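Local coordinates for protein glutamine synthetase (Streptomyces coelicolor, PDB 4BAX) that belongs to the glutamine synthetase family and forms an assembly of ten chains, each with a beta-Grasp domain and a catalytic domain, at residues A[261-266]-A[314-319]; A[108-113]-A[239-244]; A[3-8]-A[68-73]. All coordinates share one frame; numbering follows the deposited sequence.

Contact 1: A[261-266]-A[314-319]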
ATOM      1  N   MET A 261      40.975 -33.469 -11.663  1.00 35.88           N
ATOM      2  CA  MET A 261      40.448 -33.320 -10.316  1.00 35.95           C
ATOM      3  C   MET A 261      41.167 -32.242  -9.515  1.00 35.65           C
ATOM      4  O   MET A 261      40.525 -31.481  -8.796  1.00 35.14           O
ATOM      5  CB  MET A 261      40.501 -34.665  -9.577  1.00 36.63           C
ATOM      6  CG  MET A 261      39.173 -35.405  -9.443  1.00 36.86           C
ATOM      7  SD  MET A 261      37.833 -34.775 -10.467  1.00 88.19           S
ATOM      8  CE  MET A 261      37.059 -33.661  -9.290  1.00 39.87           C
ATOM      9  N   ASP A 262      42.473 -32.111  -9.727  1.00 36.05           N
ATOM     10  CA  ASP A 262      43.277 -31.108  -9.040  1.00 36.74           C
ATOM     11  C   ASP A 262      42.779 -29.693  -9.343  1.00 35.88           C
ATOM     12  O   ASP A 262      42.649 -28.863  -8.435  1.00 35.42           O
ATOM     13  CB  ASP A 262      44.739 -31.228  -9.465  1.00 38.58           C
ATOM     14  CG  ASP A 262      45.455 -32.381  -8.789  1.00 40.32           C
ATOM     15  OD1 ASP A 262      44.895 -32.966  -7.826  1.00 41.07           O
ATOM     16  OD2 ASP A 262      46.590 -32.688  -9.212  1.00 41.00           O
ATOM     17  N   HIS A 263      42.495 -29.426 -10.622  1.00 35.67           N
ATOM     18  CA  HIS A 263      41.938 -28.133 -11.029  1.00 35.66           C
ATOM     19  C   HIS A 263      40.492 -27.976 -10.557  1.00 36.01           C
ATOM     20  O   HIS A 263      40.124 -26.979  -9.922  1.00 36.45           O
ATOM     21  CB  HIS A 263      42.013 -27.954 -12.551  1.00 35.01           C
ATOM     22  CG  HIS A 263      43.396 -27.720 -13.071  1.00 34.44           C
ATOM     23  ND1 HIS A 263      43.714 -26.645 -13.875  1.00 33.87           N
ATOM     24  CD2 HIS A 263      44.538 -28.434 -12.923  1.00 34.48           C
ATOM     25  CE1 HIS A 263      44.998 -26.697 -14.182  1.00 33.93           C
ATOM     26  NE2 HIS A 263      45.521 -27.774 -13.619  1.00 34.22           N
ATOM     27  N   VAL A 264      39.674 -28.978 -10.856  1.00 35.33           N
ATOM     28  CA  VAL A 264      38.250 -28.874 -10.612  1.00 34.30           C
ATOM     29  C   VAL A 264      37.950 -28.683  -9.134  1.00 32.80           C
ATOM     30  O   VAL A 264      37.091 -27.868  -8.752  1.00 32.05           O
ATOM     31  CB  VAL A 264      37.497 -30.077 -11.203  1.00 35.23           C
ATOM     32  CG1 VAL A 264      36.145 -30.287 -10.511  1.00 35.26           C
ATOM     33  CG2 VAL A 264      37.336 -29.936 -12.735  1.00 35.43           C
ATOM     34  N   LYS A 265      38.758 -29.311  -8.280  1.00 32.90           N
ATOM     35  CA  LYS A 265      38.479 -29.117  -6.821  1.00 33.36           C
ATOM     36  C   LYS A 265      38.936 -27.780  -6.284  1.00 33.29           C
ATOM     37  O   LYS A 265      38.681 -27.466  -5.106  1.00 32.97           O
ATOM     38  CB  LYS A 265      39.107 -30.231  -5.958  1.00 34.03           C
ATOM     39  CG  LYS A 265      40.630 -30.245  -5.932  1.00 35.88           C
ATOM     40  CD  LYS A 265      41.161 -31.330  -5.000  1.00 37.44           C
ATOM     41  CE  LYS A 265      42.685 -31.572  -5.043  1.00 39.12           C
ATOM     42  NZ  LYS A 265      42.880 -32.289  -3.775  1.00 40.10           N
ATOM     43  N   ASN A 266      39.584 -26.976  -7.116  1.00 33.10           N
ATOM     44  CA  ASN A 266      40.000 -25.618  -6.744  1.00 33.04           C
ATOM     45  C   ASN A 266      39.342 -24.551  -7.595  1.00 32.54           C
ATOM     46  O   ASN A 266      39.735 -23.373  -7.560  1.00 32.23           O
ATOM     47  CB  ASN A 266      41.524 -25.471  -6.839  1.00 33.58           C
ATOM     48  CG  ASN A 266      42.255 -26.241  -5.800  1.00 34.20           C
ATOM     49  OD1 ASN A 266      42.316 -25.825  -4.648  1.00 34.34           O
ATOM     50  ND2 ASN A 266      42.815 -27.382  -6.185  1.00 34.75           N
ATOM     51  N   ASP A 314      39.738 -22.434 -21.120  1.00 33.15           N
ATOM     52  CA  ASP A 314      39.298 -23.355 -20.094  1.00 33.09           C
ATOM     53  C   ASP A 314      37.915 -22.937 -19.625  1.00 33.37           C
ATOM     54  O   ASP A 314      37.760 -21.871 -19.008  1.00 33.51           O
ATOM     55  CB  ASP A 314      40.283 -23.340 -18.922  1.00 32.62           C
ATOM     56  CG  ASP A 314      40.045 -24.481 -17.937  1.00 32.57           C
ATOM     57  OD1 ASP A 314      38.932 -25.050 -17.956  1.00 32.63           O
ATOM     58  OD2 ASP A 314      40.955 -24.812 -17.135  1.00 32.48           O
ATOM     59  N   ARG A 315      36.918 -23.777 -19.922  1.00 33.38           N
ATOM     60  CA  ARG A 315      35.524 -23.442 -19.638  1.00 33.27           C
ATOM     61  C   ARG A 315      35.050 -23.944 -18.256  1.00 32.80           C
ATOM     62  O   ARG A 315      33.907 -23.698 -17.869  1.00 33.22           O
ATOM     63  CB  ARG A 315      34.622 -23.992 -20.747  1.00 33.63           C
ATOM     64  CG  ARG A 315      35.041 -23.555 -22.151  1.00 34.28           C
ATOM     65  CD  ARG A 315      34.217 -24.248 -23.237  1.00 35.43           C
ATOM     66  NE  ARG A 315      32.805 -23.886 -23.131  1.00 36.75           N
ATOM     67  CZ  ARG A 315      32.270 -22.772 -23.638  1.00 37.67           C
ATOM     68  NH1 ARG A 315      33.022 -21.915 -24.330  1.00 37.80           N
ATOM     69  NH2 ARG A 315      30.968 -22.521 -23.484  1.00 37.95           N
ATOM     70  N   ARG A 316      35.912 -24.651 -17.533  1.00 32.06           N
ATOM     71  CA  ARG A 316      35.573 -25.195 -16.207  1.00 31.76           C
ATOM     72  C   ARG A 316      35.448 -24.216 -15.000  1.00 28.19           C
ATOM     73  O   ARG A 316      34.608 -24.453 -14.134  1.00 29.26           O
ATOM     74  CB  ARG A 316      36.532 -26.322 -15.852  1.00 31.60           C
ATOM     75  CG  ARG A 316      36.416 -27.523 -16.766  1.00 31.29           C
ATOM     76  CD  ARG A 316      37.508 -28.504 -16.462  1.00 31.19           C
ATOM     77  NE  ARG A 316      38.796 -27.904 -16.798  1.00 31.18           N
ATOM     78  CZ  ARG A 316      39.968 -28.411 -16.425  1.00 31.42           C
ATOM     79  NH1 ARG A 316      40.002 -29.535 -15.719  1.00 31.54           N
ATOM     80  NH2 ARG A 316      41.105 -27.805 -16.769  1.00 31.34           N
ATOM     81  N   PRO A 317      36.273 -23.157 -14.911  1.00 27.02           N
ATOM     82  CA  PRO A 317      36.195 -22.397 -13.641  1.00 25.98           C
ATOM     83  C   PRO A 317      34.851 -21.687 -13.383  1.00 25.81           C
ATOM     84  O   PRO A 317      34.205 -21.128 -14.288  1.00 25.03           O
ATOM     85  CB  PRO A 317      37.347 -21.378 -13.754  1.00 25.45           C
ATOM     86  CG  PRO A 317      38.257 -21.923 -14.830  1.00 25.82           C
ATOM     87  CD  PRO A 317      37.343 -22.647 -15.796  1.00 26.60           C
ATOM     88  N   ASN A 318      34.416 -21.752 -12.126  1.00 26.21           N
ATOM     89  CA  ASN A 318      33.194 -21.081 -11.693  1.00 26.35           C
ATOM     90  C   ASN A 318      33.385 -19.584 -11.626  1.00 25.89           C
ATOM     91  O   ASN A 318      34.519 -19.119 -11.547  1.00 25.29           O
ATOM     92  CB  ASN A 318      32.827 -21.545 -10.301  1.00 27.03           C
ATOM     93  CG  ASN A 318      32.094 -22.856 -10.293  1.00 27.86           C
ATOM     94  OD1 ASN A 318      31.905 -23.511 -11.343  1.00 28.45           O
ATOM     95  ND2 ASN A 318      31.659 -23.254  -9.101  1.00 27.75           N
ATOM     96  N   ALA A 319      32.276 -18.840 -11.616  1.00 26.20           N
ATOM     97  CA  ALA A 319      32.326 -17.389 -11.430  1.00 26.32           C
ATOM     98  C   ALA A 319      32.902 -17.033 -10.060  1.00 27.42           C
ATOM     99  O   ALA A 319      33.408 -15.919  -9.880  1.00 27.28           O
ATOM    100  CB  ALA A 319      30.947 -16.774 -11.601  1.00 25.50           C
TER

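Contact 2: A[108-113]-A[239-244]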
ATOM      1  N   GLU A 108      56.268 -16.691 -20.630  1.00 40.89           N
ATOM      2  CA  GLU A 108      55.429 -15.500 -20.748  1.00 41.42           C
ATOM      3  C   GLU A 108      53.921 -15.813 -20.783  1.00 40.41           C
ATOM      4  O   GLU A 108      53.214 -15.440 -21.728  1.00 40.51           O
ATOM      5  CB  GLU A 108      55.844 -14.676 -21.965  1.00 42.67           C
ATOM      6  CG  GLU A 108      57.345 -14.400 -21.954  1.00 44.37           C
ATOM      7  CD  GLU A 108      57.777 -13.389 -22.992  1.00 45.51           C
ATOM      8  OE1 GLU A 108      56.938 -13.018 -23.850  1.00 45.90           O
ATOM      9  OE2 GLU A 108      58.964 -12.995 -22.963  1.00 45.77           O
ATOM     10  N   PRO A 109      53.417 -16.458 -19.724  1.00 39.10           N
ATOM     11  CA  PRO A 109      51.990 -16.784 -19.710  1.00 37.83           C
ATOM     12  C   PRO A 109      51.131 -15.521 -19.641  1.00 36.74           C
ATOM     13  O   PRO A 109      51.487 -14.565 -18.948  1.00 36.88           O
ATOM     14  CB  PRO A 109      51.845 -17.622 -18.437  1.00 37.91           C
ATOM     15  CG  PRO A 109      52.964 -17.155 -17.550  1.00 38.32           C
ATOM     16  CD  PRO A 109      54.098 -16.859 -18.477  1.00 38.81           C
ATOM     17  N   VAL A 110      50.009 -15.536 -20.357  1.00 35.27           N
ATOM     18  CA  VAL A 110      49.082 -14.412 -20.404  1.00 33.95           C
ATOM     19  C   VAL A 110      47.660 -14.954 -20.214  1.00 34.07           C
ATOM     20  O   VAL A 110      47.334 -16.064 -20.652  1.00 33.93           O
ATOM     21  CB  VAL A 110      49.207 -13.672 -21.746  1.00 33.25           C
ATOM     22  CG1 VAL A 110      48.144 -12.608 -21.891  1.00 32.74           C
ATOM     23  CG2 VAL A 110      50.597 -13.060 -21.881  1.00 33.60           C
ATOM     24  N   PHE A 111      46.818 -14.191 -19.526  1.00 34.35           N
ATOM     25  CA  PHE A 111      45.477 -14.659 -19.234  1.00 34.28           C
ATOM     26  C   PHE A 111      44.404 -13.662 -19.613  1.00 34.23           C
ATOM     27  O   PHE A 111      44.605 -12.446 -19.514  1.00 34.26           O
ATOM     28  CB  PHE A 111      45.340 -14.974 -17.751  1.00 34.52           C
ATOM     29  CG  PHE A 111      46.093 -16.198 -17.324  1.00 34.99           C
ATOM     30  CD1 PHE A 111      47.410 -16.105 -16.906  1.00 35.45           C
ATOM     31  CD2 PHE A 111      45.493 -17.449 -17.365  1.00 35.14           C
ATOM     32  CE1 PHE A 111      48.116 -17.239 -16.521  1.00 35.90           C
ATOM     33  CE2 PHE A 111      46.197 -18.587 -16.979  1.00 35.55           C
ATOM     34  CZ  PHE A 111      47.510 -18.480 -16.557  1.00 35.80           C
ATOM     35  N   GLY A 112      43.262 -14.200 -20.037  1.00 34.17           N
ATOM     36  CA  GLY A 112      42.042 -13.434 -20.147  1.00 33.96           C
ATOM     37  C   GLY A 112      40.955 -14.149 -19.364  1.00 33.79           C
ATOM     38  O   GLY A 112      40.783 -15.372 -19.482  1.00 33.76           O
ATOM     39  N   ILE A 113      40.212 -13.394 -18.560  1.00 33.42           N
ATOM     40  CA  ILE A 113      39.101 -13.973 -17.801  1.00 32.94           C
ATOM     41  C   ILE A 113      37.741 -13.332 -18.125  1.00 32.17           C
ATOM     42  O   ILE A 113      37.576 -12.101 -18.094  1.00 32.01           O
ATOM     43  CB  ILE A 113      39.397 -13.987 -16.262  1.00 21.53           C
ATOM     44  CG1 ILE A 113      40.758 -14.677 -16.015  1.00 20.47           C
ATOM     45  CG2 ILE A 113      38.296 -14.707 -15.487  1.00 21.85           C
ATOM     46  CD1 ILE A 113      41.256 -14.586 -14.609  1.00 19.87           C
ATOM     47  N   ALA A 239      55.147 -19.605 -26.920  1.00 41.72           N
ATOM     48  CA  ALA A 239      55.136 -20.763 -27.807  1.00 41.74           C
ATOM     49  C   ALA A 239      53.740 -21.077 -28.358  1.00 41.67           C
ATOM     50  O   ALA A 239      53.575 -21.384 -29.545  1.00 42.20           O
ATOM     51  CB  ALA A 239      55.705 -21.982 -27.087  1.00 41.85           C
ATOM     52  N   MET A 240      52.731 -20.970 -27.509  1.00 41.00           N
ATOM     53  CA  MET A 240      51.360 -21.208 -27.940  1.00 40.15           C
ATOM     54  C   MET A 240      50.899 -20.149 -28.952  1.00 40.33           C
ATOM     55  O   MET A 240      50.194 -20.447 -29.913  1.00 39.85           O
ATOM     56  CB  MET A 240      50.430 -21.264 -26.734  1.00 39.09           C
ATOM     57  CG  MET A 240      50.667 -22.502 -25.888  1.00 38.84           C
ATOM     58  SD  MET A 240      49.863 -22.407 -24.279  1.00 37.22           S
ATOM     59  CE  MET A 240      48.137 -22.659 -24.769  1.00 22.28           C
ATOM     60  N   ARG A 241      51.300 -18.905 -28.728  1.00 41.08           N
ATOM     61  CA  ARG A 241      51.008 -17.839 -29.680  1.00 41.81           C
ATOM     62  C   ARG A 241      51.776 -18.012 -30.993  1.00 44.01           C
ATOM     63  O   ARG A 241      51.367 -17.507 -32.039  1.00 44.49           O
ATOM     64  CB  ARG A 241      51.239 -16.450 -29.082  1.00 40.35           C
ATOM     65  CG  ARG A 241      50.639 -16.256 -27.712  1.00 38.74           C
ATOM     66  CD  ARG A 241      50.795 -14.822 -27.222  1.00 37.74           C
ATOM     67  NE  ARG A 241      51.989 -14.690 -26.374  1.00 37.45           N
ATOM     68  CZ  ARG A 241      52.071 -15.107 -25.105  1.00 37.02           C
ATOM     69  NH1 ARG A 241      51.033 -15.729 -24.518  1.00 36.73           N
ATOM     70  NH2 ARG A 241      53.201 -14.931 -24.425  1.00 36.72           N
ATOM     71  N   GLU A 242      52.918 -18.689 -30.910  1.00 45.32           N
ATOM     72  CA  GLU A 242      53.717 -18.995 -32.093  1.00 46.93           C
ATOM     73  C   GLU A 242      53.306 -20.228 -32.908  1.00 47.51           C
ATOM     74  O   GLU A 242      53.363 -20.189 -34.137  1.00 47.65           O
ATOM     75  CB  GLU A 242      55.226 -18.987 -31.768  1.00 47.87           C
ATOM     76  CG  GLU A 242      55.794 -17.549 -31.766  1.00 48.58           C
ATOM     77  CD  GLU A 242      57.053 -17.365 -30.917  1.00 49.55           C
ATOM     78  OE1 GLU A 242      57.763 -18.359 -30.653  1.00 50.39           O
ATOM     79  OE2 GLU A 242      57.334 -16.219 -30.498  1.00 49.52           O
ATOM     80  N   GLY A 243      52.925 -21.320 -32.243  1.00 47.89           N
ATOM     81  CA  GLY A 243      52.666 -22.564 -32.956  1.00 48.21           C
ATOM     82  C   GLY A 243      51.642 -23.500 -32.334  1.00 48.60           C
ATOM     83  O   GLY A 243      51.370 -23.454 -31.134  1.00 49.38           O
ATOM     84  N   TYR A 244      51.074 -24.366 -33.169  1.00 48.15           N
ATOM     85  CA  TYR A 244      49.985 -25.264 -32.775  1.00 47.64           C
ATOM     86  C   TYR A 244      50.381 -26.442 -31.915  1.00 47.67           C
ATOM     87  O   TYR A 244      49.540 -27.020 -31.232  1.00 47.20           O
ATOM     88  CB  TYR A 244      49.218 -25.757 -34.009  1.00 47.50           C
ATOM     89  CG  TYR A 244      47.801 -26.235 -33.724  1.00 46.75           C
ATOM     90  CD1 TYR A 244      46.775 -25.336 -33.442  1.00 46.31           C
ATOM     91  CD2 TYR A 244      47.491 -27.586 -33.755  1.00 46.38           C
ATOM     92  CE1 TYR A 244      45.476 -25.780 -33.180  1.00 45.94           C
ATOM     93  CE2 TYR A 244      46.196 -28.038 -33.501  1.00 46.00           C
ATOM     94  CZ  TYR A 244      45.192 -27.132 -33.211  1.00 45.71           C
ATOM     95  OH  TYR A 244      43.908 -27.571 -32.951  1.00 45.08           O
TER

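Contact 3: A[3-8]-A[68-73]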
ATOM      1  N   THR A   3      46.308  15.777   1.537  1.00 57.99           N
ATOM      2  CA  THR A   3      45.640  14.671   2.179  1.00 53.67           C
ATOM      3  C   THR A   3      44.781  13.985   1.138  1.00 50.09           C
ATOM      4  O   THR A   3      44.117  14.650   0.337  1.00 49.73           O
ATOM      5  CB  THR A   3      44.773  15.168   3.342  1.00 52.79           C
ATOM      6  OG1 THR A   3      45.613  15.395   4.479  1.00 52.89           O
ATOM      7  CG2 THR A   3      43.744  14.137   3.721  1.00 52.39           C
ATOM      8  N   PHE A   4      44.838  12.664   1.106  1.00 47.04           N
ATOM      9  CA  PHE A   4      44.004  11.896   0.203  1.00 43.81           C
ATOM     10  C   PHE A   4      43.544  10.597   0.857  1.00 41.25           C
ATOM     11  O   PHE A   4      44.119  10.141   1.851  1.00 41.47           O
ATOM     12  CB  PHE A   4      44.704  11.643  -1.124  1.00 43.52           C
ATOM     13  CG  PHE A   4      45.868  10.718  -1.017  1.00 43.55           C
ATOM     14  CD1 PHE A   4      47.118  11.209  -0.662  1.00 43.67           C
ATOM     15  CD2 PHE A   4      45.729   9.366  -1.291  1.00 43.33           C
ATOM     16  CE1 PHE A   4      48.208  10.362  -0.566  1.00 43.75           C
ATOM     17  CE2 PHE A   4      46.819   8.516  -1.195  1.00 43.53           C
ATOM     18  CZ  PHE A   4      48.060   9.017  -0.833  1.00 43.76           C
ATOM     19  N   LYS A   5      42.482  10.025   0.307  1.00 38.60           N
ATOM     20  CA  LYS A   5      41.907   8.802   0.828  1.00 36.24           C
ATOM     21  C   LYS A   5      42.460   7.590   0.089  1.00 35.06           C
ATOM     22  O   LYS A   5      42.587   7.601  -1.147  1.00 35.14           O
ATOM     23  CB  LYS A   5      40.397   8.859   0.699  1.00 35.42           C
ATOM     24  CG  LYS A   5      39.765   9.922   1.591  1.00 35.20           C
ATOM     25  CD  LYS A   5      38.253   9.857   1.481  1.00 35.01           C
ATOM     26  CE  LYS A   5      37.704  10.853   0.506  1.00 34.83           C
ATOM     27  NZ  LYS A   5      37.301  12.056   1.257  1.00 34.93           N
ATOM     28  N   ALA A   6      42.810   6.563   0.858  1.00 34.07           N
ATOM     29  CA  ALA A   6      43.269   5.291   0.309  1.00 33.39           C
ATOM     30  C   ALA A   6      42.377   4.156   0.814  1.00 32.76           C
ATOM     31  O   ALA A   6      42.237   3.942   2.025  1.00 32.50           O
ATOM     32  CB  ALA A   6      44.713   5.040   0.698  1.00 33.76           C
ATOM     33  N   GLU A   7      41.767   3.427  -0.118  1.00 32.48           N
ATOM     34  CA  GLU A   7      40.918   2.299   0.260  1.00 31.98           C
ATOM     35  C   GLU A   7      41.696   0.995   0.197  1.00 30.71           C
ATOM     36  O   GLU A   7      42.032   0.503  -0.888  1.00 29.97           O
ATOM     37  CB  GLU A   7      39.698   2.217  -0.655  1.00 32.97           C
ATOM     38  CG  GLU A   7      38.599   1.259  -0.162  1.00 34.24           C
ATOM     39  CD  GLU A   7      37.770   1.797   1.008  1.00 35.50           C
ATOM     40  OE1 GLU A   7      37.970   2.957   1.428  1.00 36.14           O
ATOM     41  OE2 GLU A   7      36.932   1.039   1.539  1.00 35.93           O
ATOM     42  N   TYR A   8      41.955   0.431   1.375  1.00 30.38           N
ATOM     43  CA  TYR A   8      42.727  -0.796   1.476  1.00 30.27           C
ATOM     44  C   TYR A   8      41.778  -1.967   1.357  1.00 30.77           C
ATOM     45  O   TYR A   8      40.837  -2.099   2.139  1.00 31.15           O
ATOM     46  CB  TYR A   8      43.478  -0.866   2.797  1.00 29.67           C
ATOM     47  CG  TYR A   8      44.794  -0.121   2.818  1.00 29.06           C
ATOM     48  CD1 TYR A   8      44.877   1.205   2.392  1.00 28.47           C
ATOM     49  CD2 TYR A   8      45.952  -0.721   3.295  1.00 28.93           C
ATOM     50  CE1 TYR A   8      46.081   1.901   2.434  1.00 28.29           C
ATOM     51  CE2 TYR A   8      47.175  -0.023   3.329  1.00 28.56           C
ATOM     52  CZ  TYR A   8      47.231   1.285   2.901  1.00 28.34           C
ATOM     53  OH  TYR A   8      48.443   1.974   2.945  1.00 28.28           O
ATOM     54  N   PRO A  68      37.631   5.461  -8.526  1.00 31.87           N
ATOM     55  CA  PRO A  68      36.688   5.999  -9.522  1.00 32.47           C
ATOM     56  C   PRO A  68      35.391   6.546  -8.914  1.00 33.17           C
ATOM     57  O   PRO A  68      34.722   7.415  -9.500  1.00 33.15           O
ATOM     58  CB  PRO A  68      36.399   4.780 -10.405  1.00 32.24           C
ATOM     59  CG  PRO A  68      36.553   3.611  -9.476  1.00 31.74           C
ATOM     60  CD  PRO A  68      37.686   3.986  -8.554  1.00 31.62           C
ATOM     61  N   ILE A  69      35.007   5.985  -7.775  1.00 33.50           N
ATOM     62  CA  ILE A  69      33.822   6.436  -7.056  1.00 33.97           C
ATOM     63  C   ILE A  69      34.048   7.731  -6.273  1.00 34.65           C
ATOM     64  O   ILE A  69      33.292   8.697  -6.380  1.00 34.81           O
ATOM     65  CB  ILE A  69      33.289   5.330  -6.137  1.00 33.45           C
ATOM     66  CG1 ILE A  69      32.896   4.129  -7.001  1.00 33.29           C
ATOM     67  CG2 ILE A  69      32.110   5.830  -5.349  1.00 32.91           C
ATOM     68  CD1 ILE A  69      32.515   2.933  -6.222  1.00 33.25           C
ATOM     69  N   ARG A  70      35.092   7.726  -5.458  1.00 35.04           N
ATOM     70  CA  ARG A  70      35.451   8.906  -4.704  1.00 35.37           C
ATOM     71  C   ARG A  70      35.988  10.015  -5.603  1.00 35.58           C
ATOM     72  O   ARG A  70      35.728  11.194  -5.356  1.00 35.20           O
ATOM     73  CB  ARG A  70      36.467   8.557  -3.625  1.00 35.39           C
ATOM     74  CG  ARG A  70      35.829   8.231  -2.300  1.00 34.96           C
ATOM     75  CD  ARG A  70      36.776   7.442  -1.439  1.00 34.75           C
ATOM     76  NE  ARG A  70      36.156   7.074  -0.176  1.00 34.25           N
ATOM     77  CZ  ARG A  70      36.726   6.259   0.706  1.00 33.47           C
ATOM     78  NH1 ARG A  70      37.927   5.730   0.457  1.00 33.02           N
ATOM     79  NH2 ARG A  70      36.091   5.973   1.836  1.00 33.03           N
ATOM     80  N   GLY A  71      36.741   9.631  -6.632  1.00 36.27           N
ATOM     81  CA  GLY A  71      37.290  10.603  -7.555  1.00 37.83           C
ATOM     82  C   GLY A  71      38.496  11.347  -7.005  1.00 39.49           C
ATOM     83  O   GLY A  71      39.077  10.951  -5.987  1.00 39.71           O
ATOM     84  N   GLY A  72      38.916  12.388  -7.722  1.00 40.55           N
ATOM     85  CA  GLY A  72      40.020  13.222  -7.280  1.00 41.28           C
ATOM     86  C   GLY A  72      41.336  12.500  -7.127  1.00 41.83           C
ATOM     87  O   GLY A  72      41.745  11.759  -8.027  1.00 42.13           O
ATOM     88  N   GLU A  73      41.973  12.669  -5.972  1.00 41.97           N
ATOM     89  CA  GLU A  73      43.312  12.123  -5.764  1.00 42.62           C
ATOM     90  C   GLU A  73      43.247  10.811  -4.964  1.00 40.86           C
ATOM     91  O   GLU A  73      44.260  10.174  -4.638  1.00 40.42           O
ATOM     92  CB  GLU A  73      44.188  13.163  -5.045  1.00 44.77           C
ATOM     93  CG  GLU A  73      45.430  13.631  -5.817  1.00 47.09           C
ATOM     94  CD  GLU A  73      45.168  13.916  -7.305  1.00 48.86           C
ATOM     95  OE1 GLU A  73      44.380  14.851  -7.602  1.00 49.36           O
ATOM     96  OE2 GLU A  73      45.734  13.204  -8.179  1.00 49.43           O
TER

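Contact 1: A[261-266]-A[314-319]
Val264 and Arg316 bring the two backbones nearest, with 7.2 Å between their CA atoms. Segment 261-266 takes in the last turn of helix 259-264 and the turn after it. Segment 314-319 leaves the end of strand 312-314 and runs on as a loop toward helix 323-341. No hydrogen bond joins the two segments, so the contact is one of side-chain packing. The Arg316 chain bends at chi3 (-66°) and lays the guanidinium against the helix end. Val264 meets it with one methyl group: CG2 lies 4.0 Å from Arg316 CD, and the side chains cross at about a right angle. His263 lies at the far end of the arginine. Its ND1 is 4.1 Å from Arg316 NH2. The ring and guanidinium planes are 15° apart, but the groups pass obliquely and do not stack. The ring has its own bonds, to Tyr267 OH at ND1 and to Thr333 OG1 of helix 323-341 at NE2. The contact joins the end of helix 259-264 to the loop after strand 312-314, buried inside the glutamine synthetase catalytic domain. Asp314, the last residue of strand 312-314, holds the arginine. Arg316 NE bonds to Asp314 OD1 on its syn side at 3.1 Å, nearly straight at 164°. Arg316 NH2 makes a salt bridge of 3.0 Å with Asp314 OD2, reached from above the carboxylate plane. This side-on grip limits rotation of the guanidinium. Asp314 OD1 also accepts from the backbone N of Arg316, from the opposite face, making an Asx turn. Tyr267 OH also bonds to Asp314 OD2, linking it to His263.

Contact 2: A[108-113]-A[239-244]
Arg241 reaches from the helix end to the loop just before strand 110-121 and bonds to the backbone of Glu108. Its NH2 donates to Glu108 O at 2.7 Å, and the bond is nearly straight at 167°. The oxygen lies close to the guanidinium plane, at its edge, while the donor is tilted 18° from the carbonyl plane. The bend at chi3 (-95°) turns the guanidinium toward the strand. Val110 packs beside it: CG2 is 3.8 Å from Arg241 NH1, and the side chains cross at about a right angle. Glu108 CB is nearer, 3.6 Å from Arg241 NH2. Arg241 NH1 is also hydrogen-bonded to Ser236 OG, so the group is fixed at two nitrogens. This is the close part of the contact. The outer part is looser. Glu108 is exposed, and its OE1 stays 4.2 Å from Arg241 NH2, too far for a salt bridge. The opposite charges may still attract weakly. No other subunit touches either segment. Val110 pairs through its backbone with Ser236, so the arginine of helix 238-242 spans the place where antiparallel strands 110-121 and 231-236 meet in the mixed sheet of the glutamine synthetase catalytic domain.

Contact 3: A[3-8]-A[68-73]
Arg70 lies across Lys5 and Glu7 and has the largest buried surface in this contact, followed by Lys5 and Glu73. The Arg70 side chain is extended from CG to NE, which carries its guanidinium from the loop over the strand. Lys5 lies against one face of that group. Its CD is 3.9 Å from Arg70 NE, set toward the rim, and the side chains cross at about a right angle. Bends at chi3 and chi4 keep CD and CE on Arg70, while NZ goes on to Glu160 of the second subunit, another copy of the protein. Lys5 NZ stays 5.3 Å from Arg70 NE, and Arg70 NH2 pairs with Glu156 of that subunit. Glu7 and these two acids should offset the nearness of the two positive groups. Glu7 meets the arginine from further along the strand. Its OE1 makes a salt bridge with Arg70 NH1 at 2.9 Å, but the hydrogen bond is weak, bent to 128°. Carboxylate and guanidinium planes stand 71° apart. Thr24 OG1 bonds to both Glu7 OE1 and Arg70 NH2, and Ser22 OG bonds to Glu7 OE2. Glu73 contributes mostly through its backbone and CB. Its O is 3.7 Å from Phe4 CD2, and its CB is 4.2 Å from Phe4 CB. A chi1 of 69° sets Phe4 CG between N and the carbonyl carbon. This directs the ring's far end away from the loop, while CB and CD2 stay near Glu73 O. The glutamate carboxylate also leads away. Gly71 and Gly72, both at positive phi, turn the loop between Arg70 and Glu73. In the beta-Grasp domain the loop joins strands 56-66 and 75-82. Strand 3-11 lies between 20-28 and 75-82, and helix 190-210 packs on Glu7 and Ile69.

Overall arrangement
From the N terminus, contact 3 comes first. It closes the loop from strand 3-11 to the turn before strand 75-82, all within the beta-Grasp domain. Contact 2 then opens at strand 110-121 and closes at helix 238-242, with 125 residues between its two segments. Contact 1 follows, from helix 259-264 to the loop after strand 312-314. The three are in series, so none nests in or crosses another. Contacts 1 and 2 share the region of the mixed sheet, with centres about 19 Å apart. Contact 3 lies about 35 Å from contact 1 and about 36 Å from contact 2, centre to centre, and is the one that reaches a second subunit.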